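Local coordinates for protein DNA polymerase (Pyrobaculum calidifontis, PDB 5MDN) that probably copies DNA as a family B polymerase, adding deoxyribonucleotides to a growing strand with release of diphosphate, at residues A[186-191]-A[327-332]; A[210-215]-A[238-243]. All blocks are in the same frame, centred on the assembly; numbering follows the deposited sequence.

How the contacts relate
From the N terminus, the chain enters the exonuclease-type domain, passes through strand 165-172 and then forms strand 186-193, which supplies 186-191 of contact 1. Strand 198-202 follows, then helix 209-222. Contact 2 closes a short loop from helix 209-222 through strand 226-229 to helix 232-247, setting 210-215 against 238-243. Contact 1 closes only later, when helix 326-356 brings 327-332 back to the strand. Contact 2 therefore lies wholly within the longer loop of contact 1. The two contacts meet at the strand. Leu189 and Val191 pack on Val211 and Phe215 of helix 209-222, while Val187 and Met188 face helix 326-356.

Contact 1: A[186-191]-A[327-332]; sequences VVMLAV and PTLMRY
Met188 has CG anti to its carbonyl carbon (chi1 -86°) and is extended from there, which carries its sulfur and methyl straight to helix 327-332. Met330 holds CG anti to its backbone N (chi1 -163°), which places CG as well as CB beside the Met188 methyl, with Met330 CG 3.9 Å from Met188 CE. The two methionine side chains cross at about a right angle. The contact belongs to the RNase H-like exonuclease fold, where strand 186-193 of the mixed sheet is covered by the start of helix 326-356, the segments at 44°. A classic beta bulge, in which Val187 and Met188 both face Glu171 on the neighbouring strand, lets these two side chains point at the same helix. The contact is apolar, without hydrogen bonds. Met188 SD lies 4.3 Å from Leu329 CG and 3.8 Å from Met330 CA. Val187 adds a looser touch, CG1 4.4 Å from Leu329 CD2. With an alanine at Met188, Leu329 and Met330 would probably lose their main partner on the strand, and a gap is likely to open between bulge and helix. Met188 also touches Val333 and, on strand 198-202, Glu202. Its side chain is about 8 Å from that of Asp169, a magnesium ligand in a structure of this protein whose ion is not bound to this chain here. The methyl CE of Met188 ends 3.7 Å from Met330 CB.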
ATOM      1  N   VAL A 186      22.600 -15.080   7.530  1.00 68.56           N
ATOM      2  CA  VAL A 186      21.316 -14.916   8.211  1.00 66.04           C
ATOM      3  C   VAL A 186      21.468 -15.449   9.634  1.00 65.51           C
ATOM      4  O   VAL A 186      21.568 -16.660   9.848  1.00 64.88           O
ATOM      5  CB  VAL A 186      20.184 -15.632   7.465  1.00 64.41           C
ATOM      6  CG1 VAL A 186      18.897 -15.591   8.278  1.00 63.09           C
ATOM      7  CG2 VAL A 186      19.969 -15.003   6.095  1.00 63.43           C
ATOM      8  N   VAL A 187      21.490 -14.541  10.609  1.00 69.22           N
ATOM      9  CA  VAL A 187      21.847 -14.908  11.977  1.00 70.00           C
ATOM     10  C   VAL A 187      20.688 -15.614  12.677  1.00 68.61           C
ATOM     11  O   VAL A 187      20.873 -16.660  13.310  1.00 66.26           O
ATOM     12  CB  VAL A 187      22.317 -13.658  12.749  1.00 73.83           C
ATOM     13  CG1 VAL A 187      21.765 -13.638  14.167  1.00 76.93           C
ATOM     14  CG2 VAL A 187      23.840 -13.587  12.763  1.00 74.85           C
ATOM     15  N   MET A 188      19.479 -15.060  12.576  1.00 67.94           N
ATOM     16  CA  MET A 188      18.311 -15.644  13.218  1.00 69.18           C
ATOM     17  C   MET A 188      17.114 -15.548  12.285  1.00 67.35           C
ATOM     18  O   MET A 188      17.011 -14.625  11.472  1.00 67.25           O
ATOM     19  CB  MET A 188      17.985 -14.946  14.548  1.00 72.17           C
ATOM     20  CG  MET A 188      18.732 -15.487  15.756  1.00 76.57           C
ATOM     21  SD  MET A 188      18.244 -14.636  17.271  1.00 84.01           S
ATOM     22  CE  MET A 188      18.960 -15.708  18.513  1.00 84.28           C
ATOM     23  N   LEU A 189      16.212 -16.517  12.410  1.00 66.60           N
ATOM     24  CA  LEU A 189      14.970 -16.517  11.639  1.00 64.06           C
ATOM     25  C   LEU A 189      13.896 -17.173  12.494  1.00 63.74           C
ATOM     26  O   LEU A 189      13.969 -18.376  12.761  1.00 66.18           O
ATOM     27  CB  LEU A 189      15.145 -17.252  10.311  1.00 63.74           C
ATOM     28  CG  LEU A 189      14.047 -17.137   9.248  1.00 63.49           C
ATOM     29  CD1 LEU A 189      14.638 -17.347   7.861  1.00 62.49           C
ATOM     30  CD2 LEU A 189      12.920 -18.127   9.492  1.00 64.43           C
ATOM     31  N   ALA A 190      12.907 -16.392  12.917  1.00 62.38           N
ATOM     32  CA  ALA A 190      11.785 -16.913  13.680  1.00 62.74           C
ATOM     33  C   ALA A 190      10.572 -17.118  12.783  1.00 62.67           C
ATOM     34  O   ALA A 190      10.398 -16.431  11.773  1.00 59.98           O
ATOM     35  CB  ALA A 190      11.415 -15.979  14.831  1.00 63.98           C
ATOM     36  N   VAL A 191       9.733 -18.074  13.168  1.00 59.98           N
ATOM     37  CA  VAL A 191       8.460 -18.326  12.507  1.00 60.07           C
ATOM     38  C   VAL A 191       7.384 -18.472  13.573  1.00 60.98           C
ATOM     39  O   VAL A 191       7.640 -18.999  14.662  1.00 62.88           O
ATOM     40  CB  VAL A 191       8.510 -19.581  11.605  1.00 60.38           C
ATOM     41  CG1 VAL A 191       9.534 -19.406  10.493  1.00 60.32           C
ATOM     42  CG2 VAL A 191       8.826 -20.827  12.426  1.00 60.72           C
ATOM     43  N   PRO A 327      20.603 -13.984  24.155  1.00 80.69           N
ATOM     44  CA  PRO A 327      19.225 -14.335  24.543  1.00 84.73           C
ATOM     45  C   PRO A 327      18.252 -13.169  24.484  1.00 88.45           C
ATOM     46  O   PRO A 327      17.042 -13.402  24.370  1.00 84.70           O
ATOM     47  CB  PRO A 327      19.384 -14.858  25.978  1.00 85.52           C
ATOM     48  CG  PRO A 327      20.653 -14.259  26.459  1.00 84.83           C
ATOM     49  CD  PRO A 327      21.545 -14.236  25.261  1.00 83.47           C
ATOM     50  N   THR A 328      18.729 -11.928  24.557  1.00 84.23           N
ATOM     51  CA  THR A 328      17.841 -10.784  24.395  1.00 85.05           C
ATOM     52  C   THR A 328      17.666 -10.404  22.930  1.00 86.40           C
ATOM     53  O   THR A 328      16.636  -9.824  22.568  1.00 88.35           O
ATOM     54  CB  THR A 328      18.347  -9.584  25.210  1.00 83.88           C
ATOM     55  OG1 THR A 328      17.230  -8.799  25.649  1.00 80.22           O
ATOM     56  CG2 THR A 328      19.273  -8.700  24.387  1.00 82.83           C
ATOM     57  N   LEU A 329      18.654 -10.711  22.083  1.00 87.01           N
ATOM     58  CA  LEU A 329      18.462 -10.571  20.645  1.00 82.20           C
ATOM     59  C   LEU A 329      17.412 -11.548  20.138  1.00 77.80           C
ATOM     60  O   LEU A 329      16.700 -11.251  19.173  1.00 71.49           O
ATOM     61  CB  LEU A 329      19.785 -10.785  19.911  1.00 81.71           C
ATOM     62  CG  LEU A 329      19.745 -10.716  18.380  1.00 82.61           C
ATOM     63  CD1 LEU A 329      19.397  -9.312  17.908  1.00 83.77           C
ATOM     64  CD2 LEU A 329      21.062 -11.182  17.779  1.00 81.19           C
ATOM     65  N   MET A 330      17.300 -12.713  20.781  1.00 76.01           N
ATOM     66  CA  MET A 330      16.260 -13.667  20.416  1.00 80.30           C
ATOM     67  C   MET A 330      14.876 -13.112  20.729  1.00 81.37           C
ATOM     68  O   MET A 330      13.991 -13.104  19.867  1.00 90.83           O
ATOM     69  CB  MET A 330      16.487 -14.985  21.156  1.00 81.88           C
ATOM     70  CG  MET A 330      15.735 -16.170  20.584  1.00 84.35           C
ATOM     71  SD  MET A 330      15.950 -17.650  21.589  1.00 93.42           S
ATOM     72  CE  MET A 330      16.218 -18.883  20.320  1.00 91.64           C
ATOM     73  N   ARG A 331      14.682 -12.608  21.951  1.00 84.89           N
ATOM     74  CA  ARG A 331      13.375 -12.078  22.326  1.00 82.55           C
ATOM     75  C   ARG A 331      13.000 -10.866  21.485  1.00 76.42           C
ATOM     76  O   ARG A 331      11.813 -10.630  21.229  1.00 72.62           O
ATOM     77  CB  ARG A 331      13.345 -11.747  23.816  1.00 87.36           C
ATOM     78  CG  ARG A 331      11.964 -11.366  24.301  1.00 90.13           C
ATOM     79  CD  ARG A 331      11.550 -12.235  25.470  1.00 92.69           C
ATOM     80  NE  ARG A 331      10.097 -12.281  25.616  1.00 94.59           N
ATOM     81  CZ  ARG A 331       9.440 -13.244  26.255  1.00 91.06           C
ATOM     82  NH1 ARG A 331      10.104 -14.248  26.814  1.00 89.80           N
ATOM     83  NH2 ARG A 331       8.117 -13.205  26.336  1.00 88.44           N
ATOM     84  N   TYR A 332      13.991 -10.087  21.051  1.00 78.81           N
ATOM     85  CA  TYR A 332      13.734  -9.051  20.057  1.00 74.81           C
ATOM     86  C   TYR A 332      13.142  -9.662  18.792  1.00 69.85           C
ATOM     87  O   TYR A 332      12.176  -9.137  18.225  1.00 72.33           O
ATOM     88  CB  TYR A 332      15.028  -8.296  19.747  1.00 74.64           C
ATOM     89  CG  TYR A 332      14.923  -7.289  18.619  1.00 75.87           C
ATOM     90  CD1 TYR A 332      14.323  -6.051  18.818  1.00 75.11           C
ATOM     91  CD2 TYR A 332      15.436  -7.574  17.360  1.00 75.66           C
ATOM     92  CE1 TYR A 332      14.229  -5.130  17.788  1.00 74.91           C
ATOM     93  CE2 TYR A 332      15.347  -6.661  16.328  1.00 76.16           C
ATOM     94  CZ  TYR A 332      14.743  -5.439  16.547  1.00 74.80           C
ATOM     95  OH  TYR A 332      14.651  -4.525  15.524  1.00 73.04           O
TER

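Contact 2: A[210-215]-A[238-243]; sequences RVIRGF and PYLSER
Ile212 reaches over the aliphatic part of Arg243, its CD1 lying 3.9 Å from Arg243 CG, and the two side chains cross at about a right angle. CG1 of Ile212 stands anti to the carbonyl carbon (chi1 -65°), and the same branch meets Leu240, with Ile212 CG1 4.4 Å from Leu240 CD2. The other methyl of Leu240 serves Phe215: Leu240 CD1 approaches the ring obliquely, 4.4 Å from Phe215 CE2. Leu240 thus offers one branch to each of two residues on the facing helix. These helices, 209-222 and 232-247, belong to the RNase H-like exonuclease domain and are joined through strand 226-229 of its central sheet. The segments cross at -113°, and their axes come no closer than 12.0 Å; the contacts across are all between side chains. Phe215 also meets the ring of Phe168 and packs on Leu189 and Val191 of the sheet. The charged end of Arg243 turns to other partners. Its NE forms a salt bridge with Asp208 OD2, and its NH1 a hydrogen bond with Pro181 O. The Leu240 side chain is about 5 Å from that of Asp236, a magnesium ligand in a structure of this protein, though that ion is absent from this chain.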
ATOM      1  N   ARG A 210      22.095 -24.277   8.519  1.00 80.86           N
ATOM      2  CA  ARG A 210      21.059 -24.891   9.345  1.00 78.36           C
ATOM      3  C   ARG A 210      19.761 -24.089   9.353  1.00 75.10           C
ATOM      4  O   ARG A 210      18.678 -24.673   9.470  1.00 69.94           O
ATOM      5  CB  ARG A 210      21.564 -25.064  10.780  1.00 79.17           C
ATOM      6  CG  ARG A 210      22.106 -23.789  11.419  1.00 80.03           C
ATOM      7  CD  ARG A 210      22.811 -24.073  12.746  1.00 78.16           C
ATOM      8  NE  ARG A 210      21.861 -24.475  13.787  1.00 76.83           N
ATOM      9  CZ  ARG A 210      22.204 -24.884  15.005  1.00 75.72           C
ATOM     10  NH1 ARG A 210      23.483 -24.954  15.351  1.00 73.55           N
ATOM     11  NH2 ARG A 210      21.262 -25.228  15.875  1.00 77.32           N
ATOM     12  N   VAL A 211      19.843 -22.760   9.240  1.00 71.19           N
ATOM     13  CA  VAL A 211      18.654 -21.925   9.394  1.00 72.26           C
ATOM     14  C   VAL A 211      17.839 -21.887   8.104  1.00 66.12           C
ATOM     15  O   VAL A 211      16.609 -22.018   8.131  1.00 62.58           O
ATOM     16  CB  VAL A 211      19.048 -20.513   9.867  1.00 74.08           C
ATOM     17  CG1 VAL A 211      20.165 -19.945   9.012  1.00 73.94           C
ATOM     18  CG2 VAL A 211      17.843 -19.589   9.836  1.00 75.71           C
ATOM     19  N   ILE A 212      18.498 -21.709   6.956  1.00 65.61           N
ATOM     20  CA  ILE A 212      17.773 -21.731   5.688  1.00 65.74           C
ATOM     21  C   ILE A 212      17.162 -23.107   5.456  1.00 68.19           C
ATOM     22  O   ILE A 212      16.021 -23.228   4.993  1.00 70.35           O
ATOM     23  CB  ILE A 212      18.695 -21.314   4.526  1.00 63.83           C
ATOM     24  CG1 ILE A 212      19.135 -19.858   4.686  1.00 65.90           C
ATOM     25  CG2 ILE A 212      17.992 -21.503   3.185  1.00 64.12           C
ATOM     26  CD1 ILE A 212      20.124 -19.399   3.631  1.00 67.70           C
ATOM     27  N   ARG A 213      17.910 -24.163   5.781  1.00 65.95           N
ATOM     28  CA  ARG A 213      17.361 -25.511   5.714  1.00 67.13           C
ATOM     29  C   ARG A 213      16.171 -25.665   6.654  1.00 65.78           C
ATOM     30  O   ARG A 213      15.157 -26.276   6.295  1.00 66.07           O
ATOM     31  CB  ARG A 213      18.447 -26.529   6.057  1.00 69.40           C
ATOM     32  CG  ARG A 213      18.065 -27.967   5.771  1.00 70.91           C
ATOM     33  CD  ARG A 213      17.908 -28.191   4.275  1.00 72.80           C
ATOM     34  NE  ARG A 213      16.514 -28.297   3.861  1.00 73.33           N
ATOM     35  CZ  ARG A 213      16.078 -28.003   2.641  1.00 74.17           C
ATOM     36  NH1 ARG A 213      16.928 -27.586   1.713  1.00 73.56           N
ATOM     37  NH2 ARG A 213      14.792 -28.131   2.346  1.00 76.09           N
ATOM     38  N   GLY A 214      16.279 -25.117   7.868  1.00 69.06           N
ATOM     39  CA  GLY A 214      15.184 -25.220   8.820  1.00 68.87           C
ATOM     40  C   GLY A 214      13.954 -24.440   8.395  1.00 68.03           C
ATOM     41  O   GLY A 214      12.823 -24.902   8.579  1.00 65.45           O
ATOM     42  N   PHE A 215      14.153 -23.242   7.841  1.00 67.01           N
ATOM     43  CA  PHE A 215      13.027 -22.453   7.346  1.00 65.22           C
ATOM     44  C   PHE A 215      12.291 -23.187   6.230  1.00 62.28           C
ATOM     45  O   PHE A 215      11.060 -23.306   6.255  1.00 59.31           O
ATOM     46  CB  PHE A 215      13.513 -21.086   6.866  1.00 64.40           C
ATOM     47  CG  PHE A 215      12.419 -20.203   6.336  1.00 65.63           C
ATOM     48  CD1 PHE A 215      11.256 -20.002   7.063  1.00 65.64           C
ATOM     49  CD2 PHE A 215      12.558 -19.565   5.114  1.00 66.91           C
ATOM     50  CE1 PHE A 215      10.248 -19.186   6.575  1.00 65.71           C
ATOM     51  CE2 PHE A 215      11.555 -18.750   4.622  1.00 65.24           C
ATOM     52  CZ  PHE A 215      10.399 -18.560   5.353  1.00 66.46           C
ATOM     53  N   PRO A 238      14.283 -10.735  -0.956  1.00 51.79           N
ATOM     54  CA  PRO A 238      15.485 -10.509  -1.779  1.00 52.97           C
ATOM     55  C   PRO A 238      16.768 -10.994  -1.127  1.00 57.23           C
ATOM     56  O   PRO A 238      17.672 -11.459  -1.833  1.00 60.34           O
ATOM     57  CB  PRO A 238      15.498  -8.989  -1.980  1.00 53.67           C
ATOM     58  CG  PRO A 238      14.095  -8.565  -1.801  1.00 53.53           C
ATOM     59  CD  PRO A 238      13.486  -9.501  -0.803  1.00 52.83           C
ATOM     60  N   TYR A 239      16.883 -10.897   0.198  1.00 59.22           N
ATOM     61  CA  TYR A 239      18.103 -11.344   0.861  1.00 62.86           C
ATOM     62  C   TYR A 239      18.187 -12.866   0.894  1.00 62.23           C
ATOM     63  O   TYR A 239      19.208 -13.448   0.508  1.00 66.95           O
ATOM     64  CB  TYR A 239      18.180 -10.772   2.275  1.00 64.77           C
ATOM     65  CG  TYR A 239      19.587 -10.764   2.820  1.00 67.31           C
ATOM     66  CD1 TYR A 239      20.094 -11.860   3.503  1.00 68.79           C
ATOM     67  CD2 TYR A 239      20.414  -9.666   2.631  1.00 69.05           C
ATOM     68  CE1 TYR A 239      21.383 -11.860   3.994  1.00 68.56           C
ATOM     69  CE2 TYR A 239      21.706  -9.655   3.118  1.00 72.48           C
ATOM     70  CZ  TYR A 239      22.186 -10.754   3.797  1.00 71.98           C
ATOM     71  OH  TYR A 239      23.472 -10.744   4.284  1.00 69.67           O
ATOM     72  N   LEU A 240      17.126 -13.529   1.363  1.00 58.14           N
ATOM     73  CA  LEU A 240      17.133 -14.989   1.423  1.00 58.76           C
ATOM     74  C   LEU A 240      17.296 -15.602   0.037  1.00 60.60           C
ATOM     75  O   LEU A 240      17.956 -16.634  -0.117  1.00 63.70           O
ATOM     76  CB  LEU A 240      15.858 -15.502   2.089  1.00 58.31           C
ATOM     77  CG  LEU A 240      15.737 -15.252   3.592  1.00 60.25           C
ATOM     78  CD1 LEU A 240      14.284 -15.327   4.037  1.00 61.28           C
ATOM     79  CD2 LEU A 240      16.597 -16.235   4.371  1.00 62.41           C
ATOM     80  N   SER A 241      16.690 -14.987  -0.982  1.00 63.10           N
ATOM     81  CA  SER A 241      16.848 -15.477  -2.349  1.00 62.65           C
ATOM     82  C   SER A 241      18.315 -15.479  -2.764  1.00 65.77           C
ATOM     83  O   SER A 241      18.833 -16.486  -3.261  1.00 67.27           O
ATOM     84  CB  SER A 241      16.016 -14.629  -3.309  1.00 61.61           C
ATOM     85  OG  SER A 241      16.308 -14.947  -4.659  1.00 58.00           O
ATOM     86  N   GLU A 242      19.000 -14.350  -2.579  1.00 62.78           N
ATOM     87  CA  GLU A 242      20.396 -14.252  -2.982  1.00 66.11           C
ATOM     88  C   GLU A 242      21.329 -14.949  -1.997  1.00 71.08           C
ATOM     89  O   GLU A 242      22.406 -15.411  -2.392  1.00 68.68           O
ATOM     90  CB  GLU A 242      20.786 -12.783  -3.148  1.00 65.94           C
ATOM     91  CG  GLU A 242      20.031 -12.085  -4.272  1.00 74.09           C
ATOM     92  CD  GLU A 242      20.305 -10.596  -4.334  1.00 81.59           C
ATOM     93  OE1 GLU A 242      21.468 -10.194  -4.116  1.00 87.22           O
ATOM     94  OE2 GLU A 242      19.355  -9.826  -4.600  1.00 82.78           O
ATOM     95  N   ARG A 243      20.945 -15.034  -0.720  1.00 71.26           N
ATOM     96  CA  ARG A 243      21.749 -15.783   0.242  1.00 71.57           C
ATOM     97  C   ARG A 243      21.683 -17.281  -0.030  1.00 71.94           C
ATOM     98  O   ARG A 243      22.701 -17.978   0.058  1.00 76.08           O
ATOM     99  CB  ARG A 243      21.292 -15.481   1.669  1.00 70.20           C
ATOM    100  CG  ARG A 243      22.132 -16.150   2.754  1.00 72.01           C
ATOM    101  CD  ARG A 243      23.575 -15.681   2.698  1.00 74.61           C
ATOM    102  NE  ARG A 243      24.408 -16.291   3.730  1.00 76.72           N
ATOM    103  CZ  ARG A 243      25.729 -16.152   3.798  1.00 77.85           C
ATOM    104  NH1 ARG A 243      26.368 -15.424   2.893  1.00 77.30           N
ATOM    105  NH2 ARG A 243      26.412 -16.740   4.771  1.00 78.06           N
TER